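Local coordinates for protein omega transaminase (Pseudomonas sp., PDB 5LHA) that probably transfers amino groups between amines and keto acids or ketones as a class III, fold type I transaminase, using a pyridoxal phosphate cofactor, here in its pyridoxamine phosphate form, at residues R117-S122 against I325-T330; S125-T130 against G303-N308. All blocks are in the same frame, centred on the assembly; numbering follows the deposited sequence.

Contact 1: R117-S122 against I325-T330; sequences RVLFSS and IMHGYT. With PMP (4'-deoxy-4'-aminopyridoxal-5'-phosphate), chain G.
Tyr329 lies against Phe120 and Ser121 of strand 115-121, while the residue after it, Thr330, binds a cofactor whose pocket is shared with the second subunit. The Tyr329 ring meets the strand without a polar bond: CE2 is 3.7 Å from CB of Ser121, which approaches obliquely, and CD2 lies 4.0 Å from O of Phe120, an oxygen in the ring plane at its edge. CG stands anti to the carbonyl carbon (chi1 -54°), which starts the ring off beside the backbone N. Further back along the strand, Leu119 carries the apolar part. Its CD1 comes to the edge of the His327 imidazole, 4.2 Å from CD2, and also touches CG2 of Ile325; CD2 of Leu119 comes near CA of Gly328, whose backbone shape would jam a CB against the carbonyl O before it and calls for glycine. The imidazole is held by partners on helix 124-141, Lys133 at ND1 and Thr130 at NE2. At the far end Thr330 grips the phosphate of PMP twice: N donates to O3P at 2.7 Å, nearly straight at 174°, and OG1 reaches the same O3P at 2.8 Å. Ser125 and Gly124 of the second subunit bind this PMP, and Lys293 of that subunit is a further partner of Thr330 OG1. The two Thr330 donors on one oxygen are likely to stabilise negative charge on the phosphate at the subunit interface.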
loop_
_atom_site.group_PDB
_atom_site.type_symbol
_atom_site.label_atom_id
_atom_site.label_comp_id
_atom_site.label_asym_id
_atom_site.label_seq_id
_atom_site.Cartn_x
_atom_site.Cartn_y
_atom_site.Cartn_z
ATOM N N ARG A 117 19.125 -17.903 17.391
ATOM C CA ARG A 117 17.778 -18.447 17.449
ATOM C C ARG A 117 17.345 -18.928 16.069
ATOM O O ARG A 117 17.719 -18.348 15.045
ATOM C CB ARG A 117 16.780 -17.400 17.965
ATOM C CG ARG A 117 17.030 -16.941 19.389
ATOM C CD ARG A 117 16.572 -17.984 20.392
ATOM N NE ARG A 117 16.704 -17.520 21.773
ATOM C CZ ARG A 117 17.806 -17.654 22.508
ATOM N NH1 ARG A 117 18.880 -18.246 22.008
ATOM N NH2 ARG A 117 17.831 -17.207 23.753
ATOM N N VAL A 118 16.542 -19.994 16.059
ATOM C CA VAL A 118 15.973 -20.565 14.844
ATOM C C VAL A 118 14.457 -20.468 14.927
ATOM O O VAL A 118 13.870 -20.761 15.975
ATOM C CB VAL A 118 16.385 -22.035 14.638
ATOM C CG1 VAL A 118 15.995 -22.493 13.238
ATOM C CG2 VAL A 118 17.870 -22.248 14.901
ATOM N N LEU A 119 13.829 -20.037 13.831
ATOM C CA LEU A 119 12.390 -20.177 13.635
ATOM C C LEU A 119 12.178 -21.144 12.475
ATOM O O LEU A 119 12.441 -20.802 11.315
ATOM C CB LEU A 119 11.723 -18.829 13.376
ATOM C CG LEU A 119 10.312 -18.733 13.964
ATOM C CD1 LEU A 119 9.869 -17.290 14.031
ATOM C CD2 LEU A 119 9.310 -19.558 13.162
ATOM N N PHE A 120 11.684 -22.339 12.795
ATOM C CA PHE A 120 11.553 -23.424 11.836
ATOM C C PHE A 120 10.298 -23.249 10.992
ATOM O O PHE A 120 9.330 -22.592 11.382
ATOM C CB PHE A 120 11.506 -24.781 12.553
ATOM C CG PHE A 120 12.842 -25.242 13.079
ATOM C CD1 PHE A 120 13.824 -25.711 12.220
ATOM C CD2 PHE A 120 13.128 -25.172 14.435
ATOM C CE1 PHE A 120 15.053 -26.117 12.710
ATOM C CE2 PHE A 120 14.353 -25.576 14.919
ATOM C CZ PHE A 120 15.313 -26.051 14.055
ATOM N N SER A 121 10.329 -23.868 9.819
ATOM C CA SER A 121 9.234 -23.801 8.867
ATOM C C SER A 121 9.364 -25.006 7.941
ATOM O O SER A 121 10.009 -25.999 8.300
ATOM C CB SER A 121 9.249 -22.436 8.153
ATOM O OG SER A 121 10.428 -22.261 7.378
ATOM N N SER A 122 8.764 -24.929 6.752
ATOM C CA SER A 122 8.673 -26.091 5.873
ATOM C C SER A 122 9.298 -25.895 4.503
ATOM O O SER A 122 9.363 -26.860 3.730
ATOM C CB SER A 122 7.207 -26.498 5.680
ATOM O OG SER A 122 6.621 -26.884 6.909
ATOM N N ILE A 325 6.060 -13.247 20.078
ATOM C CA ILE A 325 6.366 -13.754 18.741
ATOM C C ILE A 325 5.122 -14.502 18.270
ATOM O O ILE A 325 4.930 -15.684 18.560
ATOM C CB ILE A 325 7.619 -14.628 18.738
ATOM C CG1 ILE A 325 8.834 -13.801 19.168
ATOM C CG2 ILE A 325 7.840 -15.258 17.364
ATOM C CD1 ILE A 325 10.098 -14.606 19.237
ATOM N N MET A 326 4.258 -13.801 17.535
ATOM C CA MET A 326 2.987 -14.353 17.067
ATOM C C MET A 326 3.085 -14.887 15.643
ATOM O O MET A 326 2.143 -14.762 14.850
ATOM C CB MET A 326 1.880 -13.307 17.171
ATOM C CG MET A 326 1.533 -12.899 18.595
ATOM S SD MET A 326 1.233 -14.316 19.671
ATOM C CE MET A 326 2.704 -14.271 20.680
ATOM N N HIS A 327 4.216 -15.491 15.296
ATOM C CA HIS A 327 4.453 -15.991 13.953
ATOM C C HIS A 327 4.998 -17.412 14.027
ATOM O O HIS A 327 5.895 -17.700 14.830
ATOM C CB HIS A 327 5.438 -15.095 13.202
ATOM C CG HIS A 327 5.754 -15.579 11.823
ATOM N ND1 HIS A 327 4.891 -15.406 10.765
ATOM C CD2 HIS A 327 6.818 -16.259 11.336
ATOM C CE1 HIS A 327 5.417 -15.944 9.681
ATOM N NE2 HIS A 327 6.582 -16.475 10.002
ATOM N N GLY A 328 4.459 -18.290 13.192
ATOM C CA GLY A 328 4.921 -19.663 13.147
ATOM C C GLY A 328 3.860 -20.587 12.589
ATOM O O GLY A 328 2.724 -20.189 12.331
ATOM N N TYR A 329 4.241 -21.859 12.469
ATOM C CA TYR A 329 3.483 -22.802 11.663
ATOM C C TYR A 329 3.167 -24.068 12.440
ATOM O O TYR A 329 3.939 -24.510 13.294
ATOM C CB TYR A 329 4.250 -23.161 10.378
ATOM C CG TYR A 329 4.638 -21.934 9.599
ATOM C CD1 TYR A 329 3.688 -21.247 8.856
ATOM C CD2 TYR A 329 5.944 -21.442 9.623
ATOM C CE1 TYR A 329 4.014 -20.102 8.149
ATOM C CE2 TYR A 329 6.287 -20.287 8.913
ATOM C CZ TYR A 329 5.307 -19.622 8.180
ATOM O OH TYR A 329 5.607 -18.487 7.457
ATOM N N THR A 330 2.010 -24.649 12.112
ATOM C CA THR A 330 1.626 -25.943 12.659
ATOM C C THR A 330 2.771 -26.935 12.556
ATOM O O THR A 330 3.024 -27.713 13.486
ATOM C CB THR A 330 0.399 -26.466 11.912
ATOM O OG1 THR A 330 -0.680 -25.543 12.076
ATOM C CG2 THR A 330 -0.026 -27.825 12.434
HETATM N N1 PMP G . -5.888 -21.667 8.217
HETATM C C2 PMP G . -6.457 -21.962 9.444
HETATM C C2A PMP G . -7.940 -21.874 9.654
HETATM C C3 PMP G . -5.651 -22.325 10.517
HETATM O O3 PMP G . -6.224 -22.586 11.733
HETATM C C4 PMP G . -4.269 -22.423 10.342
HETATM C C4A PMP G . -3.367 -22.938 11.455
HETATM N N4A PMP G . -3.985 -22.875 12.768
HETATM C C5 PMP G . -3.710 -22.042 9.120
HETATM C C6 PMP G . -4.530 -21.577 8.096
HETATM C C5A PMP G . -2.212 -22.122 8.918
HETATM O O4P PMP G . -1.746 -23.453 9.016
HETATM P P PMP G . -0.159 -23.707 9.106
HETATM O O1P PMP G . 0.571 -22.793 8.146
HETATM O O2P PMP G . 0.190 -25.152 8.818
HETATM O O3P PMP G . 0.244 -23.422 10.538
#

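Contact 2: S125-T130 against G303-N308. With PMP (4'-deoxy-4'-aminopyridoxal-5'-phosphate), chain E.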
loop_
_atom_site.group_PDB
_atom_site.type_symbol
_atom_site.label_atom_id
_atom_site.label_comp_id
_atom_site.label_asym_id
_atom_site.label_seq_id
_atom_site.Cartn_x
_atom_site.Cartn_y
_atom_site.Cartn_z
ATOM N N SER A 125 10.314 -20.394 0.809
ATOM C CA SER A 125 9.405 -19.255 0.854
ATOM C C SER A 125 8.963 -18.966 2.279
ATOM O O SER A 125 8.799 -17.801 2.657
ATOM C CB SER A 125 8.187 -19.511 -0.026
ATOM O OG SER A 125 8.570 -19.701 -1.368
ATOM N N ASP A 126 8.722 -20.019 3.073
ATOM C CA ASP A 126 8.455 -19.834 4.498
ATOM C C ASP A 126 9.602 -19.107 5.172
ATOM O O ASP A 126 9.386 -18.212 5.996
ATOM C CB ASP A 126 8.245 -21.169 5.214
ATOM C CG ASP A 126 7.103 -21.975 4.677
ATOM O OD1 ASP A 126 6.491 -21.590 3.663
ATOM O OD2 ASP A 126 6.800 -23.011 5.316
ATOM N N ALA A 127 10.832 -19.557 4.912
ATOM C CA ALA A 127 11.992 -18.957 5.563
ATOM C C ALA A 127 12.125 -17.492 5.190
ATOM O O ALA A 127 12.467 -16.655 6.030
ATOM C CB ALA A 127 13.258 -19.724 5.190
ATOM N N VAL A 128 11.825 -17.163 3.934
ATOM C CA VAL A 128 11.892 -15.780 3.480
ATOM C C VAL A 128 10.759 -14.966 4.094
ATOM O O VAL A 128 10.981 -13.880 4.648
ATOM C CB VAL A 128 11.877 -15.726 1.942
ATOM C CG1 VAL A 128 11.652 -14.301 1.460
ATOM C CG2 VAL A 128 13.188 -16.299 1.386
ATOM N N GLU A 129 9.523 -15.468 3.986
ATOM C CA GLU A 129 8.389 -14.791 4.607
ATOM C C GLU A 129 8.651 -14.522 6.081
ATOM O O GLU A 129 8.326 -13.446 6.597
ATOM C CB GLU A 129 7.116 -15.625 4.431
ATOM C CG GLU A 129 5.826 -14.805 4.503
ATOM C CD GLU A 129 5.569 -13.995 3.231
ATOM O OE1 GLU A 129 6.486 -13.903 2.391
ATOM O OE2 GLU A 129 4.451 -13.453 3.066
ATOM N N THR A 130 9.221 -15.506 6.776
ATOM C CA THR A 130 9.552 -15.360 8.188
ATOM C C THR A 130 10.610 -14.282 8.409
ATOM O O THR A 130 10.496 -13.468 9.335
ATOM C CB THR A 130 10.031 -16.711 8.723
ATOM O OG1 THR A 130 8.982 -17.670 8.553
ATOM C CG2 THR A 130 10.386 -16.630 10.203
ATOM N N GLY A 303 12.060 -25.948 6.433
ATOM C CA GLY A 303 12.721 -24.677 6.252
ATOM C C GLY A 303 13.157 -24.143 7.603
ATOM O O GLY A 303 12.683 -24.586 8.651
ATOM N N ALA A 304 14.096 -23.201 7.569
ATOM C CA ALA A 304 14.568 -22.592 8.807
ATOM C C ALA A 304 15.046 -21.174 8.553
ATOM O O ALA A 304 15.643 -20.884 7.513
ATOM C CB ALA A 304 15.693 -23.408 9.461
ATOM N N THR A 305 14.746 -20.297 9.506
ATOM C CA THR A 305 15.280 -18.944 9.548
ATOM C C THR A 305 16.064 -18.785 10.842
ATOM O O THR A 305 15.508 -18.972 11.929
ATOM C CB THR A 305 14.151 -17.924 9.475
ATOM O OG1 THR A 305 13.271 -18.294 8.411
ATOM C CG2 THR A 305 14.713 -16.519 9.192
ATOM N N LEU A 306 17.346 -18.454 10.729
ATOM C CA LEU A 306 18.203 -18.244 11.894
ATOM C C LEU A 306 18.428 -16.757 12.100
ATOM O O LEU A 306 18.562 -16.004 11.136
ATOM C CB LEU A 306 19.557 -18.940 11.742
ATOM C CG LEU A 306 19.625 -20.456 11.973
ATOM C CD1 LEU A 306 18.954 -21.211 10.837
ATOM C CD2 LEU A 306 21.065 -20.910 12.145
ATOM N N PHE A 307 18.493 -16.349 13.365
ATOM C CA PHE A 307 18.667 -14.958 13.755
ATOM C C PHE A 307 19.872 -14.850 14.670
ATOM O O PHE A 307 20.091 -15.709 15.527
ATOM C CB PHE A 307 17.412 -14.422 14.450
ATOM C CG PHE A 307 16.156 -14.599 13.633
ATOM C CD1 PHE A 307 15.477 -15.805 13.624
ATOM C CD2 PHE A 307 15.670 -13.554 12.862
ATOM C CE1 PHE A 307 14.332 -15.974 12.855
ATOM C CE2 PHE A 307 14.520 -13.714 12.090
ATOM C CZ PHE A 307 13.852 -14.920 12.091
ATOM N N ASN A 308 20.661 -13.799 14.477
ATOM C CA ASN A 308 21.866 -13.657 15.271
ATOM C C ASN A 308 21.531 -13.102 16.656
ATOM O O ASN A 308 20.386 -12.748 16.953
ATOM C CB ASN A 308 22.892 -12.799 14.520
ATOM C CG ASN A 308 22.406 -11.382 14.238
ATOM O OD1 ASN A 308 21.341 -10.975 14.683
ATOM N ND2 ASN A 308 23.187 -10.636 13.472
HETATM N N1 PMP E . 14.734 -18.418 -2.213
HETATM C C2 PMP E . 15.620 -19.119 -3.016
HETATM C C2A PMP E . 17.000 -18.589 -3.297
HETATM C C3 PMP E . 15.106 -20.102 -3.850
HETATM O O3 PMP E . 15.842 -20.567 -4.907
HETATM C C4 PMP E . 13.829 -20.608 -3.615
HETATM C C4A PMP E . 13.303 -21.737 -4.476
HETATM N N4A PMP E . 14.211 -22.005 -5.571
HETATM C C5 PMP E . 13.039 -20.069 -2.597
HETATM C C6 PMP E . 13.512 -18.960 -1.897
HETATM C C5A PMP E . 11.691 -20.696 -2.275
HETATM O O4P PMP E . 11.849 -22.047 -1.871
HETATM P P PMP E . 10.607 -23.077 -1.769
HETATM O O1P PMP E . 10.366 -23.614 -3.168
HETATM O O2P PMP E . 11.008 -24.218 -0.857
HETATM O O3P PMP E . 9.341 -22.413 -1.266
#
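Helix-on-sheet packing joins helix 124-141 to strand 303-308, in the buried interior of the cofactor-binding domain. The short segments run in nearly the same direction, 29° apart, with their axes 7.0 Å from each other at the closest point. Such a near approach suits the small side chains at the interface: CB of Ala127 sits 3.5 Å from O of Ala304, and the CA atoms of Ala127 and Thr305 are 5.2 Å apart. Thr305 supplies the one hydrogen bond between the segments, from OG1 to O of Ala127 at 3.0 Å. With OG1 anti to its own carbonyl carbon (chi1 -48°), the hydroxyl meets that oxygen in the carbonyl plane, on a lone pair, at a C=O...O angle of 104°. An alanine at Thr305 would probably cost the helix this side bond to the sheet and open a small gap beside Ala127 and Thr130. The strand belongs to the large mixed sheet of the fold type I PLP enzymes, in which 303-308 runs antiparallel to both its neighbours, and the helix begins at the cofactor: N and OG of Ser125 both bind O3P of PMP. A turn beyond Ala127, the Thr130 and Thr305 side chains lie alongside each other, pointing oppositely, with CG2 of Thr130 4.0 Å from CB of Thr305 and also meeting the edge of the Phe307 ring. Thr130 OG1 turns back to O of Asp126 at 2.6 Å, which also accepts from Thr130 N on the other face of its carbonyl plane.

How the contacts relate
Followed from the N terminus, the chain first enters the contacts on strand 115-121, turns, and continues into helix 124-141, so the first segments of both contacts follow each other. It then builds other strands of the large sheet before returning as strand 303-308, which closes the loop of contact 2. Contact 1 closes later, when the chain comes back at 325-330, and contact 2 is nested within it. Strands 115-121 and 303-308 are sheet neighbours, joined by probable backbone bonds such as Ser121 N to Gly303 O. Together the contacts tie strand 115-121, outermost in its sheet within this chain, to its neighbour, the helix and the 325-330 loop. Each reaches a different PMP, and both touch the second subunit.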